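Phytoplasmal effector causing phyllody 1 (Onion yellows phytoplasma OY-W, PDB 6JQA) is a phytoplasma effector that induces phyllody, the leaf-like transformation of floral organs, probably by acting on floral MADS-domain transcription factors of the host plant. Local coordinates at residues N34-K38 / L65-I69. Numbering follows the deposited sequence.
Sequences NAVKK and LENLI
Both segments are alpha-helical, each a single turn closed by one backbone hydrogen bond from N of i+4 to O of i: K38 N to N34 O and I69 N to L65 O, both 2.9 Å. They belong to the two long helices, 31-47 and 53-77, of an antiparallel alpha-helical hairpin; residues 65-69 lie in a predicted coiled coil. The local axes approach to 9.6 Å at a signed crossing angle of -162°, and the register sets N34 opposite I69 (CA to CA 6.5 Å) and K38 opposite L65 (6.1 Å). Leucine's forked end and isoleucine's CG1-CD1 arm reach into the gap. L65, chi1 m and chi2 t, lays CD1 3.8 Å from K37 CB and 3.7 Å from K38 N. I69, also m and t, extends CD1 to within 4.2 Å of A35 CB, whose small methyl leaves it room, and 3.6 Å from N34 O. Buried N34 points toward the partner helix, its short side chain fitting this close approach, with CB 3.7 Å from I69 CG1. Partly exposed K38 packs its aliphatic chain on L65 (CB to CB 4.2 Å) and I69 (CD to CD1 4.1 Å). Its ammonium group meets E66, also paired with K62, in a salt bridge, K38 NZ to E66 OE2 3.5 Å.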
ATOM      1  N   ASN B  34       7.206   4.350   6.944  1.00 34.17           N
ATOM      2  CA  ASN B  34       7.025   3.733   8.259  1.00 34.92           C
ATOM      3  C   ASN B  34       8.012   4.273   9.284  1.00 32.93           C
ATOM      4  O   ASN B  34       7.731   4.212  10.484  1.00 32.22           O
ATOM      5  CB  ASN B  34       7.154   2.208   8.156  1.00 37.95           C
ATOM      6  CG  ASN B  34       5.881   1.542   7.655  1.00 40.87           C
ATOM      7  OD1 ASN B  34       5.939   0.534   6.947  1.00 43.06           O
ATOM      8  ND2 ASN B  34       4.724   2.105   8.012  1.00 42.04           N
ATOM      9  N   ALA B  35       9.169   4.772   8.844  1.00 34.07           N
ATOM     10  CA  ALA B  35      10.089   5.428   9.769  1.00 37.58           C
ATOM     11  C   ALA B  35       9.482   6.708  10.312  1.00 38.76           C
ATOM     12  O   ALA B  35       9.578   6.997  11.514  1.00 40.55           O
ATOM     13  CB  ALA B  35      11.412   5.740   9.069  1.00 38.43           C
ATOM     14  N   VAL B  36       8.879   7.506   9.429  1.00 38.50           N
ATOM     15  CA  VAL B  36       8.173   8.689   9.880  1.00 40.95           C
ATOM     16  C   VAL B  36       7.017   8.266  10.763  1.00 40.93           C
ATOM     17  O   VAL B  36       6.871   8.772  11.873  1.00 40.78           O
ATOM     18  CB  VAL B  36       7.736   9.552   8.681  1.00 44.34           C
ATOM     19  CG1 VAL B  36       6.578  10.455   9.041  1.00 46.07           C
ATOM     20  CG2 VAL B  36       8.938  10.381   8.179  1.00 45.16           C
ATOM     21  N   LYS B  37       6.215   7.302  10.354  1.00 41.03           N
ATOM     22  CA  LYS B  37       5.075   6.911  11.185  1.00 43.94           C
ATOM     23  C   LYS B  37       5.507   6.515  12.597  1.00 44.17           C
ATOM     24  O   LYS B  37       4.815   6.824  13.579  1.00 46.06           O
ATOM     25  CB  LYS B  37       4.349   5.760  10.512  1.00 46.25           C
ATOM     26  CG  LYS B  37       2.969   6.082   9.962  1.00 50.74           C
ATOM     27  CD  LYS B  37       2.149   4.799   9.896  1.00 54.24           C
ATOM     28  CE  LYS B  37       1.501   4.595   8.537  1.00 54.82           C
ATOM     29  NZ  LYS B  37       0.489   3.491   8.559  1.00 56.31           N
ATOM     30  N   LYS B  38       6.615   5.776  12.711  1.00 42.78           N
ATOM     31  CA  LYS B  38       7.153   5.413  14.014  1.00 44.60           C
ATOM     32  C   LYS B  38       7.651   6.638  14.766  1.00 45.80           C
ATOM     33  O   LYS B  38       7.452   6.750  15.980  1.00 47.93           O
ATOM     34  CB  LYS B  38       8.269   4.392  13.832  1.00 46.89           C
ATOM     35  CG  LYS B  38       9.401   4.523  14.803  1.00 53.51           C
ATOM     36  CD  LYS B  38      10.531   3.568  14.392  1.00 56.63           C
ATOM     37  CE  LYS B  38      11.770   3.763  15.247  1.00 62.68           C
ATOM     38  NZ  LYS B  38      12.301   2.474  15.734  1.00 66.03           N
ATOM     39  N   LEU B  65       5.498  -1.291  14.105  1.00 54.97           N
ATOM     40  CA  LEU B  65       6.175  -0.540  13.050  1.00 54.64           C
ATOM     41  C   LEU B  65       7.678  -0.798  13.064  1.00 55.42           C
ATOM     42  O   LEU B  65       8.326  -0.746  12.013  1.00 53.62           O
ATOM     43  CB  LEU B  65       5.900   0.956  13.192  1.00 56.20           C
ATOM     44  CG  LEU B  65       4.553   1.418  12.638  1.00 55.95           C
ATOM     45  CD1 LEU B  65       4.322   2.887  12.986  1.00 57.49           C
ATOM     46  CD2 LEU B  65       4.456   1.202  11.137  1.00 53.37           C
ATOM     47  N   GLU B  66       8.254  -1.063  14.236  1.00 57.09           N
ATOM     48  CA  GLU B  66       9.660  -1.446  14.289  1.00 59.68           C
ATOM     49  C   GLU B  66       9.890  -2.744  13.525  1.00 58.54           C
ATOM     50  O   GLU B  66      10.827  -2.857  12.724  1.00 58.24           O
ATOM     51  CB  GLU B  66      10.103  -1.597  15.743  1.00 66.61           C
ATOM     52  CG  GLU B  66      10.841  -0.409  16.316  1.00 71.96           C
ATOM     53  CD  GLU B  66      11.133  -0.602  17.780  1.00 80.11           C
ATOM     54  OE1 GLU B  66      10.509  -1.493  18.390  1.00 83.06           O
ATOM     55  OE2 GLU B  66      11.988   0.121  18.324  1.00 83.19           O
ATOM     56  N   ASN B  67       9.039  -3.738  13.765  1.00 59.34           N
ATOM     57  CA  ASN B  67       9.192  -5.018  13.090  1.00 59.76           C
ATOM     58  C   ASN B  67       8.851  -4.910  11.610  1.00 56.97           C
ATOM     59  O   ASN B  67       9.504  -5.542  10.769  1.00 56.84           O
ATOM     60  CB  ASN B  67       8.308  -6.055  13.772  1.00 64.96           C
ATOM     61  CG  ASN B  67       9.084  -6.922  14.732  1.00 71.08           C
ATOM     62  OD1 ASN B  67      10.000  -7.634  14.326  1.00 75.70           O
ATOM     63  ND2 ASN B  67       8.738  -6.859  16.014  1.00 72.67           N
ATOM     64  N   LEU B  68       7.823  -4.132  11.271  1.00 54.88           N
ATOM     65  CA  LEU B  68       7.532  -3.880   9.865  1.00 53.71           C
ATOM     66  C   LEU B  68       8.743  -3.290   9.157  1.00 53.01           C
ATOM     67  O   LEU B  68       9.143  -3.762   8.087  1.00 53.59           O
ATOM     68  CB  LEU B  68       6.332  -2.944   9.739  1.00 53.06           C
ATOM     69  CG  LEU B  68       5.896  -2.566   8.323  1.00 51.37           C
ATOM     70  CD1 LEU B  68       5.493  -3.789   7.533  1.00 52.58           C
ATOM     71  CD2 LEU B  68       4.756  -1.563   8.406  1.00 50.95           C
ATOM     72  N   ILE B  69       9.345  -2.257   9.747  1.00 52.82           N
ATOM     73  CA  ILE B  69      10.522  -1.638   9.147  1.00 52.34           C
ATOM     74  C   ILE B  69      11.606  -2.676   8.924  1.00 52.74           C
ATOM     75  O   ILE B  69      12.254  -2.701   7.872  1.00 51.63           O
ATOM     76  CB  ILE B  69      11.019  -0.475  10.025  1.00 52.18           C
ATOM     77  CG1 ILE B  69      10.072   0.714   9.865  1.00 51.68           C
ATOM     78  CG2 ILE B  69      12.436  -0.097   9.669  1.00 50.77           C
ATOM     79  CD1 ILE B  69      10.497   1.963  10.642  1.00 55.06           C
TER